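Homospermidine synthase (Legionella pneumophila subsp. pneumophila str. Philadelphia 1, PDB 2PH5) binds NAD in a Rossmann-type domain and probably catalyses the formation of homospermidine. Local coordinates at residues I100-A114 / L144-G157. Residues are numbered along the deposited sequence; the frame is centred on the assembly and turned at random.
With NAD (nicotinamide-adenine-dinucleotide), chain C.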
ATOM      1  N   ILE A 100      23.428 -27.881 -15.335  1.00 19.60           N
ATOM      2  CA  ILE A 100      24.012 -27.514 -16.620  1.00 19.89           C
ATOM      3  C   ILE A 100      25.117 -28.497 -17.030  1.00 21.84           C
ATOM      4  O   ILE A 100      25.072 -29.083 -18.114  1.00 21.55           O
ATOM      5  CB  ILE A 100      24.555 -26.070 -16.557  1.00 19.99           C
ATOM      6  CG1 ILE A 100      23.357 -25.102 -16.545  1.00 23.01           C
ATOM      7  CG2 ILE A 100      25.534 -25.802 -17.706  1.00 15.93           C
ATOM      8  CD1 ILE A 100      23.713 -23.620 -16.373  1.00 24.51           C
ATOM      9  N   ILE A 101      26.099 -28.683 -16.155  1.00 22.24           N
ATOM     10  CA  ILE A 101      27.196 -29.608 -16.408  1.00 23.58           C
ATOM     11  C   ILE A 101      26.645 -31.002 -16.717  1.00 24.06           C
ATOM     12  O   ILE A 101      27.016 -31.618 -17.716  1.00 24.99           O
ATOM     13  CB  ILE A 101      28.130 -29.676 -15.173  1.00 24.20           C
ATOM     14  CG1 ILE A 101      28.897 -28.360 -15.050  1.00 23.97           C
ATOM     15  CG2 ILE A 101      29.073 -30.861 -15.273  1.00 22.66           C
ATOM     16  CD1 ILE A 101      29.453 -28.108 -13.672  1.00 24.74           C
ATOM     17  N   LEU A 102      25.751 -31.486 -15.862  1.00 25.09           N
ATOM     18  CA  LEU A 102      25.149 -32.798 -16.048  1.00 26.14           C
ATOM     19  C   LEU A 102      24.522 -32.939 -17.428  1.00 26.09           C
ATOM     20  O   LEU A 102      24.709 -33.954 -18.098  1.00 26.29           O
ATOM     21  CB  LEU A 102      24.083 -33.055 -14.981  1.00 26.31           C
ATOM     22  CG  LEU A 102      23.283 -34.361 -15.142  1.00 28.84           C
ATOM     23  CD1 LEU A 102      24.227 -35.567 -15.128  1.00 25.41           C
ATOM     24  CD2 LEU A 102      22.265 -34.474 -14.010  1.00 29.97           C
ATOM     25  N   CYS A 103      23.773 -31.925 -17.849  1.00 25.75           N
ATOM     26  CA  CYS A 103      23.134 -31.973 -19.152  1.00 27.15           C
ATOM     27  C   CYS A 103      24.155 -32.125 -20.261  1.00 28.48           C
ATOM     28  O   CYS A 103      23.956 -32.905 -21.200  1.00 28.22           O
ATOM     29  CB  CYS A 103      22.303 -30.716 -19.398  1.00 26.22           C
ATOM     30  SG  CYS A 103      20.699 -30.732 -18.582  1.00 28.43           S
ATOM     31  N   ASN A 104      25.248 -31.376 -20.156  1.00 29.51           N
ATOM     32  CA  ASN A 104      26.302 -31.441 -21.161  1.00 32.43           C
ATOM     33  C   ASN A 104      26.843 -32.865 -21.270  1.00 32.54           C
ATOM     34  O   ASN A 104      26.993 -33.403 -22.368  1.00 32.37           O
ATOM     35  CB  ASN A 104      27.441 -30.486 -20.804  1.00 33.87           C
ATOM     36  CG  ASN A 104      28.561 -30.521 -21.823  1.00 36.06           C
ATOM     37  OD1 ASN A 104      28.368 -30.162 -22.991  1.00 34.75           O
ATOM     38  ND2 ASN A 104      29.741 -30.960 -21.389  1.00 33.96           N
ATOM     39  N   GLN A 105      27.129 -33.462 -20.117  1.00 33.15           N
ATOM     40  CA  GLN A 105      27.650 -34.820 -20.050  1.00 33.25           C
ATOM     41  C   GLN A 105      26.697 -35.773 -20.754  1.00 32.53           C
ATOM     42  O   GLN A 105      27.115 -36.707 -21.433  1.00 32.33           O
ATOM     43  CB  GLN A 105      27.810 -35.248 -18.583  1.00 36.49           C
ATOM     44  CG  GLN A 105      28.816 -34.417 -17.785  1.00 41.46           C
ATOM     45  CD  GLN A 105      28.782 -34.689 -16.278  1.00 45.92           C
ATOM     46  OE1 GLN A 105      29.661 -34.232 -15.539  1.00 46.28           O
ATOM     47  NE2 GLN A 105      27.766 -35.421 -15.820  1.00 45.94           N
ATOM     48  N   LYS A 106      25.405 -35.525 -20.584  1.00 31.36           N
ATOM     49  CA  LYS A 106      24.390 -36.374 -21.184  1.00 28.50           C
ATOM     50  C   LYS A 106      24.058 -35.959 -22.608  1.00 27.94           C
ATOM     51  O   LYS A 106      23.293 -36.633 -23.297  1.00 27.37           O
ATOM     52  CB  LYS A 106      23.134 -36.342 -20.314  1.00 30.46           C
ATOM     53  CG  LYS A 106      22.948 -37.568 -19.423  1.00 32.63           C
ATOM     54  CD  LYS A 106      24.172 -37.926 -18.593  1.00 33.81           C
ATOM     55  CE  LYS A 106      23.927 -39.228 -17.847  1.00 34.36           C
ATOM     56  NZ  LYS A 106      23.473 -40.277 -18.803  1.00 34.21           N
ATOM     57  N   GLY A 107      24.652 -34.854 -23.048  1.00 26.43           N
ATOM     58  CA  GLY A 107      24.393 -34.359 -24.385  1.00 25.32           C
ATOM     59  C   GLY A 107      22.978 -33.819 -24.530  1.00 25.35           C
ATOM     60  O   GLY A 107      22.452 -33.753 -25.643  1.00 25.96           O
ATOM     61  N   ALA A 108      22.358 -33.427 -23.418  1.00 22.59           N
ATOM     62  CA  ALA A 108      20.990 -32.895 -23.449  1.00 22.97           C
ATOM     63  C   ALA A 108      20.913 -31.365 -23.362  1.00 21.62           C
ATOM     64  O   ALA A 108      21.796 -30.717 -22.797  1.00 22.87           O
ATOM     65  CB  ALA A 108      20.169 -33.523 -22.324  1.00 21.84           C
ATOM     66  N   LEU A 109      19.862 -30.797 -23.947  1.00 19.64           N
ATOM     67  CA  LEU A 109      19.640 -29.352 -23.939  1.00 18.80           C
ATOM     68  C   LEU A 109      19.204 -28.897 -22.551  1.00 17.65           C
ATOM     69  O   LEU A 109      18.788 -29.703 -21.720  1.00 15.23           O
ATOM     70  CB  LEU A 109      18.548 -28.982 -24.951  1.00 19.30           C
ATOM     71  CG  LEU A 109      18.962 -28.526 -26.352  1.00 23.20           C
ATOM     72  CD1 LEU A 109      20.407 -28.956 -26.668  1.00 22.51           C
ATOM     73  CD2 LEU A 109      17.970 -29.090 -27.354  1.00 19.15           C
ATOM     74  N   TYR A 110      19.269 -27.601 -22.299  1.00 18.53           N
ATOM     75  CA  TYR A 110      18.873 -27.105 -20.994  1.00 18.60           C
ATOM     76  C   TYR A 110      18.466 -25.653 -21.094  1.00 18.76           C
ATOM     77  O   TYR A 110      18.987 -24.926 -21.938  1.00 21.44           O
ATOM     78  CB  TYR A 110      20.040 -27.252 -20.009  1.00 17.69           C
ATOM     79  CG  TYR A 110      19.840 -26.551 -18.684  1.00 17.33           C
ATOM     80  CD1 TYR A 110      19.927 -25.159 -18.585  1.00 15.79           C
ATOM     81  CD2 TYR A 110      19.589 -27.278 -17.520  1.00 18.85           C
ATOM     82  CE1 TYR A 110      19.776 -24.508 -17.368  1.00 15.53           C
ATOM     83  CE2 TYR A 110      19.437 -26.633 -16.292  1.00 19.14           C
ATOM     84  CZ  TYR A 110      19.536 -25.244 -16.228  1.00 17.66           C
ATOM     85  OH  TYR A 110      19.430 -24.596 -15.019  1.00 19.80           O
ATOM     86  N   ILE A 111      17.522 -25.253 -20.242  1.00 16.49           N
ATOM     87  CA  ILE A 111      17.039 -23.878 -20.166  1.00 15.75           C
ATOM     88  C   ILE A 111      16.537 -23.614 -18.741  1.00 15.89           C
ATOM     89  O   ILE A 111      16.192 -24.546 -18.026  1.00 17.11           O
ATOM     90  CB  ILE A 111      15.851 -23.624 -21.132  1.00 15.77           C
ATOM     91  CG1 ILE A 111      15.458 -22.149 -21.102  1.00 13.40           C
ATOM     92  CG2 ILE A 111      14.623 -24.414 -20.696  1.00 14.34           C
ATOM     93  CD1 ILE A 111      14.481 -21.764 -22.180  1.00 11.14           C
ATOM     94  N   ASN A 112      16.527 -22.354 -18.326  1.00 15.50           N
ATOM     95  CA  ASN A 112      16.002 -21.990 -17.022  1.00 18.32           C
ATOM     96  C   ASN A 112      15.526 -20.556 -17.085  1.00 19.64           C
ATOM     97  O   ASN A 112      15.873 -19.811 -18.011  1.00 19.67           O
ATOM     98  CB  ASN A 112      17.040 -22.177 -15.886  1.00 20.33           C
ATOM     99  CG  ASN A 112      18.104 -21.067 -15.826  1.00 22.22           C
ATOM    100  OD1 ASN A 112      18.988 -21.096 -14.968  1.00 21.88           O
ATOM    101  ND2 ASN A 112      18.017 -20.096 -16.725  1.00 21.62           N
ATOM    102  N   ALA A 113      14.705 -20.177 -16.116  1.00 21.16           N
ATOM    103  CA  ALA A 113      14.191 -18.821 -16.059  1.00 21.99           C
ATOM    104  C   ALA A 113      14.972 -18.035 -15.003  1.00 23.79           C
ATOM    105  O   ALA A 113      14.712 -16.855 -14.780  1.00 23.34           O
ATOM    106  CB  ALA A 113      12.700 -18.848 -15.736  1.00 18.67           C
ATOM    107  N   ALA A 114      15.930 -18.694 -14.350  1.00 24.80           N
ATOM    108  CA  ALA A 114      16.763 -18.032 -13.340  1.00 26.05           C
ATOM    109  C   ALA A 114      17.853 -18.954 -12.780  1.00 25.85           C
ATOM    110  O   ALA A 114      17.630 -20.152 -12.578  1.00 24.76           O
ATOM    111  CB  ALA A 114      15.894 -17.493 -12.194  1.00 22.84           C
ATOM    112  N   LEU A 144      32.128 -20.805 -17.296  1.00 66.03           N
ATOM    113  CA  LEU A 144      32.124 -22.141 -17.874  1.00 66.39           C
ATOM    114  C   LEU A 144      31.758 -22.051 -19.348  1.00 68.20           C
ATOM    115  O   LEU A 144      31.402 -23.050 -19.973  1.00 68.47           O
ATOM    116  CB  LEU A 144      31.116 -23.033 -17.157  1.00 64.70           C
ATOM    117  CG  LEU A 144      31.687 -24.266 -16.463  1.00 63.86           C
ATOM    118  CD1 LEU A 144      32.499 -23.862 -15.238  1.00 63.28           C
ATOM    119  CD2 LEU A 144      30.545 -25.164 -16.065  1.00 63.11           C
ATOM    120  N   LYS A 145      31.844 -20.839 -19.890  1.00 69.98           N
ATOM    121  CA  LYS A 145      31.527 -20.576 -21.290  1.00 71.49           C
ATOM    122  C   LYS A 145      32.162 -21.581 -22.245  1.00 72.94           C
ATOM    123  O   LYS A 145      31.460 -22.259 -22.994  1.00 73.99           O
ATOM    124  CB  LYS A 145      31.971 -19.162 -21.673  1.00 70.96           C
ATOM    125  CG  LYS A 145      30.882 -18.087 -21.607  1.00 71.12           C
ATOM    126  CD  LYS A 145      29.836 -18.270 -22.714  1.00 70.76           C
ATOM    127  CE  LYS A 145      29.043 -16.989 -22.984  1.00 69.68           C
ATOM    128  NZ  LYS A 145      28.251 -16.499 -21.818  1.00 70.48           N
ATOM    129  N   ASP A 146      33.489 -21.674 -22.219  1.00 73.95           N
ATOM    130  CA  ASP A 146      34.210 -22.589 -23.100  1.00 74.83           C
ATOM    131  C   ASP A 146      34.568 -23.910 -22.413  1.00 73.70           C
ATOM    132  O   ASP A 146      35.728 -24.320 -22.399  1.00 74.59           O
ATOM    133  CB  ASP A 146      35.480 -21.900 -23.634  1.00 78.19           C
ATOM    134  CG  ASP A 146      36.254 -22.761 -24.636  1.00 80.92           C
ATOM    135  OD1 ASP A 146      35.638 -23.269 -25.604  1.00 82.50           O
ATOM    136  OD2 ASP A 146      37.484 -22.918 -24.463  1.00 81.18           O
ATOM    137  N   LYS A 147      33.568 -24.570 -21.835  1.00 71.74           N
ATOM    138  CA  LYS A 147      33.778 -25.854 -21.168  1.00 70.02           C
ATOM    139  C   LYS A 147      32.744 -26.879 -21.630  1.00 67.14           C
ATOM    140  O   LYS A 147      33.041 -28.070 -21.752  1.00 67.03           O
ATOM    141  CB  LYS A 147      33.707 -25.702 -19.643  1.00 71.93           C
ATOM    142  CG  LYS A 147      35.032 -25.338 -18.971  1.00 73.38           C
ATOM    143  CD  LYS A 147      35.543 -23.970 -19.390  1.00 74.54           C
ATOM    144  CE  LYS A 147      36.917 -23.695 -18.795  1.00 75.99           C
ATOM    145  NZ  LYS A 147      37.461 -22.372 -19.219  1.00 75.82           N
ATOM    146  N   THR A 148      31.529 -26.408 -21.886  1.00 63.11           N
ATOM    147  CA  THR A 148      30.459 -27.281 -22.344  1.00 58.67           C
ATOM    148  C   THR A 148      30.188 -27.003 -23.814  1.00 56.10           C
ATOM    149  O   THR A 148      30.494 -25.921 -24.314  1.00 55.27           O
ATOM    150  CB  THR A 148      29.174 -27.052 -21.543  1.00 58.68           C
ATOM    151  OG1 THR A 148      28.793 -25.675 -21.632  1.00 58.07           O
ATOM    152  CG2 THR A 148      29.395 -27.417 -20.084  1.00 58.73           C
ATOM    153  N   GLN A 149      29.613 -27.986 -24.499  1.00 53.12           N
ATOM    154  CA  GLN A 149      29.304 -27.875 -25.917  1.00 51.37           C
ATOM    155  C   GLN A 149      27.810 -27.645 -26.122  1.00 49.11           C
ATOM    156  O   GLN A 149      27.400 -26.731 -26.844  1.00 49.82           O
ATOM    157  CB  GLN A 149      29.743 -29.157 -26.635  1.00 54.09           C
ATOM    158  CG  GLN A 149      30.417 -28.950 -27.993  1.00 58.04           C
ATOM    159  CD  GLN A 149      29.468 -29.114 -29.173  1.00 59.79           C
ATOM    160  OE1 GLN A 149      28.865 -30.177 -29.361  1.00 59.88           O
ATOM    161  NE2 GLN A 149      29.338 -28.065 -29.978  1.00 60.24           N
ATOM    162  N   LYS A 150      27.000 -28.478 -25.475  1.00 45.49           N
ATOM    163  CA  LYS A 150      25.544 -28.391 -25.575  1.00 40.03           C
ATOM    164  C   LYS A 150      24.991 -27.053 -25.091  1.00 36.86           C
ATOM    165  O   LYS A 150      25.486 -26.479 -24.122  1.00 36.06           O
ATOM    166  CB  LYS A 150      24.917 -29.557 -24.807  1.00 39.84           C
ATOM    167  CG  LYS A 150      24.909 -30.847 -25.604  1.00 37.10           C
ATOM    168  CD  LYS A 150      24.015 -30.672 -26.810  1.00 36.73           C
ATOM    169  CE  LYS A 150      24.046 -31.858 -27.723  1.00 38.54           C
ATOM    170  NZ  LYS A 150      23.149 -31.589 -28.877  1.00 39.56           N
ATOM    171  N   THR A 151      23.964 -26.563 -25.778  1.00 32.52           N
ATOM    172  CA  THR A 151      23.358 -25.277 -25.446  1.00 29.97           C
ATOM    173  C   THR A 151      22.608 -25.263 -24.115  1.00 29.62           C
ATOM    174  O   THR A 151      21.853 -26.180 -23.792  1.00 27.84           O
ATOM    175  CB  THR A 151      22.395 -24.814 -26.563  1.00 28.44           C
ATOM    176  OG1 THR A 151      23.129 -24.665 -27.781  1.00 29.06           O
ATOM    177  CG2 THR A 151      21.746 -23.484 -26.207  1.00 26.06           C
ATOM    178  N   ALA A 152      22.836 -24.207 -23.349  1.00 26.97           N
ATOM    179  CA  ALA A 152      22.186 -24.035 -22.070  1.00 27.13           C
ATOM    180  C   ALA A 152      21.783 -22.571 -21.967  1.00 26.71           C
ATOM    181  O   ALA A 152      22.611 -21.713 -21.636  1.00 27.37           O
ATOM    182  CB  ALA A 152      23.146 -24.407 -20.940  1.00 29.64           C
ATOM    183  N   LEU A 153      20.523 -22.290 -22.288  1.00 24.19           N
ATOM    184  CA  LEU A 153      19.979 -20.933 -22.251  1.00 23.07           C
ATOM    185  C   LEU A 153      19.597 -20.596 -20.818  1.00 23.00           C
ATOM    186  O   LEU A 153      18.734 -21.246 -20.233  1.00 24.10           O
ATOM    187  CB  LEU A 153      18.736 -20.841 -23.148  1.00 23.77           C
ATOM    188  CG  LEU A 153      18.196 -19.439 -23.471  1.00 23.35           C
ATOM    189  CD1 LEU A 153      19.263 -18.645 -24.216  1.00 22.61           C
ATOM    190  CD2 LEU A 153      16.933 -19.548 -24.311  1.00 22.43           C
ATOM    191  N   ILE A 154      20.233 -19.579 -20.252  1.00 23.31           N
ATOM    192  CA  ILE A 154      19.955 -19.208 -18.872  1.00 25.01           C
ATOM    193  C   ILE A 154      19.156 -17.922 -18.698  1.00 24.34           C
ATOM    194  O   ILE A 154      19.121 -17.070 -19.585  1.00 24.85           O
ATOM    195  CB  ILE A 154      21.266 -19.096 -18.065  1.00 25.09           C
ATOM    196  CG1 ILE A 154      22.192 -18.063 -18.719  1.00 26.09           C
ATOM    197  CG2 ILE A 154      21.940 -20.457 -18.001  1.00 24.05           C
ATOM    198  CD1 ILE A 154      23.506 -17.842 -17.978  1.00 23.30           C
ATOM    199  N   THR A 155      18.517 -17.802 -17.536  1.00 23.62           N
ATOM    200  CA  THR A 155      17.706 -16.643 -17.180  1.00 23.00           C
ATOM    201  C   THR A 155      16.885 -16.146 -18.353  1.00 23.36           C
ATOM    202  O   THR A 155      16.907 -14.957 -18.671  1.00 21.33           O
ATOM    203  CB  THR A 155      18.582 -15.479 -16.671  1.00 23.20           C
ATOM    204  OG1 THR A 155      19.564 -15.155 -17.662  1.00 21.78           O
ATOM    205  CG2 THR A 155      19.295 -15.865 -15.369  1.00 23.21           C
ATOM    206  N   HIS A 156      16.154 -17.057 -18.992  1.00 23.07           N
ATOM    207  CA  HIS A 156      15.347 -16.678 -20.139  1.00 22.87           C
ATOM    208  C   HIS A 156      13.853 -16.743 -19.857  1.00 23.49           C
ATOM    209  O   HIS A 156      13.149 -17.602 -20.384  1.00 23.89           O
ATOM    210  CB  HIS A 156      15.684 -17.558 -21.341  1.00 22.70           C
ATOM    211  CG  HIS A 156      15.114 -17.054 -22.630  1.00 24.15           C
ATOM    212  ND1 HIS A 156      15.797 -16.195 -23.461  1.00 25.36           N
ATOM    213  CD2 HIS A 156      13.896 -17.232 -23.194  1.00 25.13           C
ATOM    214  CE1 HIS A 156      15.025 -15.863 -24.481  1.00 23.26           C
ATOM    215  NE2 HIS A 156      13.866 -16.477 -24.341  1.00 23.58           N
ATOM    216  N   GLY A 157      13.376 -15.836 -19.008  1.00 24.19           N
ATOM    217  CA  GLY A 157      11.957 -15.781 -18.692  1.00 23.24           C
ATOM    218  C   GLY A 157      11.465 -14.453 -19.229  1.00 24.66           C
ATOM    219  O   GLY A 157      12.037 -13.943 -20.185  1.00 25.82           O
TER
HETATM  220  PA  NAD C 501       7.525 -22.322  -7.342  1.00 27.86           P
HETATM  221  O1A NAD C 501       8.096 -22.213  -5.954  1.00 26.13           O
HETATM  222  O2A NAD C 501       6.075 -22.039  -7.527  1.00 27.37           O
HETATM  223  O5B NAD C 501       7.825 -23.787  -7.969  1.00 25.38           O
HETATM  224  C5B NAD C 501       9.128 -24.357  -7.885  1.00 27.00           C
HETATM  225  C4B NAD C 501       8.990 -25.889  -7.954  1.00 29.21           C
HETATM  226  O4B NAD C 501      10.298 -26.403  -7.823  1.00 29.00           O
HETATM  227  C3B NAD C 501       8.146 -26.506  -6.835  1.00 28.14           C
HETATM  228  O3B NAD C 501       7.104 -27.315  -7.387  1.00 29.26           O
HETATM  229  C2B NAD C 501       9.127 -27.316  -6.034  1.00 28.91           C
HETATM  230  O2B NAD C 501       8.600 -28.477  -5.432  1.00 28.66           O
HETATM  231  C1B NAD C 501      10.264 -27.569  -7.024  1.00 28.62           C
HETATM  232  N9A NAD C 501      11.599 -27.726  -6.435  1.00 29.31           N
HETATM  233  C8A NAD C 501      12.024 -27.092  -5.254  1.00 29.97           C
HETATM  234  N7A NAD C 501      12.835 -27.889  -4.529  1.00 29.74           N
HETATM  235  C5A NAD C 501      12.938 -29.051  -5.214  1.00 30.34           C
HETATM  236  C6A NAD C 501      13.644 -30.222  -4.946  1.00 29.38           C
HETATM  237  N6A NAD C 501      14.418 -30.394  -3.873  1.00 26.74           N
HETATM  238  N1A NAD C 501      13.529 -31.252  -5.869  1.00 29.57           N
HETATM  239  C2A NAD C 501      12.754 -31.145  -7.006  1.00 28.17           C
HETATM  240  N3A NAD C 501      12.055 -29.997  -7.296  1.00 29.92           N
HETATM  241  C4A NAD C 501      12.170 -28.983  -6.389  1.00 29.62           C
HETATM  242  O3  NAD C 501       8.343 -21.277  -8.201  1.00 28.99           O
HETATM  243  PN  NAD C 501       8.349 -20.903  -9.762  1.00 29.46           P
HETATM  244  O1N NAD C 501       8.270 -19.426  -9.854  1.00 29.57           O
HETATM  245  O2N NAD C 501       7.295 -21.735 -10.444  1.00 25.34           O
HETATM  246  O5D NAD C 501       9.822 -21.441  -9.989  1.00 32.91           O
HETATM  247  C5D NAD C 501      10.541 -21.403 -11.195  1.00 34.33           C
HETATM  248  C4D NAD C 501      11.447 -20.195 -11.074  1.00 35.46           C
HETATM  249  O4D NAD C 501      11.255 -19.367 -12.189  1.00 35.99           O
HETATM  250  C3D NAD C 501      12.436 -19.509 -10.155  1.00 35.59           C
HETATM  251  O3D NAD C 501      13.747 -20.029 -10.312  1.00 35.53           O
HETATM  252  C2D NAD C 501      12.312 -18.060 -10.592  1.00 35.56           C
HETATM  253  O2D NAD C 501      13.431 -17.281 -10.278  1.00 37.50           O
HETATM  254  C1D NAD C 501      12.015 -18.178 -12.082  1.00 34.30           C
HETATM  255  N1N NAD C 501      11.144 -17.135 -12.674  1.00 33.51           N
HETATM  256  C2N NAD C 501      11.605 -16.351 -13.707  1.00 32.92           C
HETATM  257  C3N NAD C 501      10.726 -15.389 -14.250  1.00 32.90           C
HETATM  258  C7N NAD C 501      11.132 -14.507 -15.378  1.00 31.18           C
HETATM  259  O7N NAD C 501      10.201 -13.616 -15.847  1.00 32.78           O
HETATM  260  N7N NAD C 501      12.319 -14.570 -15.945  1.00 30.93           N
HETATM  261  C4N NAD C 501       9.396 -15.230 -13.744  1.00 33.89           C
HETATM  262  C5N NAD C 501       8.967 -16.053 -12.681  1.00 33.84           C
HETATM  263  C6N NAD C 501       9.820 -16.999 -12.144  1.00 32.74           C
HETATM  264  O   HOH W   1      25.044 -28.170 -21.149  1.00 25.58           O
HETATM  265  O   HOH W   2      22.604 -28.193 -21.999  1.00 28.59           O
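Lys150 and Asn104 bury more surface than any other residues where the loop leading into strand 152-153 crosses the end of helix 96-106. The carboxamide oxygen of Asn104 takes two backbone N-H groups of that loop. Lys150 N lies in its carbonyl plane, 3.3 Å from Asn104 OD1, whereas Gln149 N, at 2.9 Å from the same OD1, approaches from above that plane. With CG anti to the backbone N (chi1 -180°), the Asn104 side chain reaches out from the helix to meet both donors, and the two bonds together should restrict rotation of the amide. Thr148 packs against it, its CG2 3.7 Å from Asn104 CB.

The aliphatic chain of Lys150, bent at chi2 (-65°), runs over Gly107, the glycine of the Schellman motif that ends the helix. Lys150 CE comes within 3.2 Å of Gly107 O, and Lys150 CD also meets Leu109 CD1; the ammonium group has a long, weak ion pair with Asp412.

Beyond this crossing, strands 109-112 and 152-153 pair in parallel. Leu153 bridges Tyr110 and Asn112, through Leu153 N to Tyr110 O and Asn112 N to Leu153 O, both 3.1 Å. Ile111 and Leu153 lie side by side on one face of the sheet; on the other, Ala152 CB stands 4.1 Å from Tyr110 CD1, and Ile100 CG1 lies over one face of the tyrosine ring, near its rim, while the tyrosine hydroxyl bonds to Asp89.

Further along, His156 N donates to Asn112 O, and Ala113 and Gly157 lie next to each other beside the nicotinamide end of NAD. In the seven-stranded parallel sheet of the Rossmann-type domain, the pair lies between strands 86-89 and 415-416, while helix 96-106 packs across the face bearing Tyr110 and Ala152.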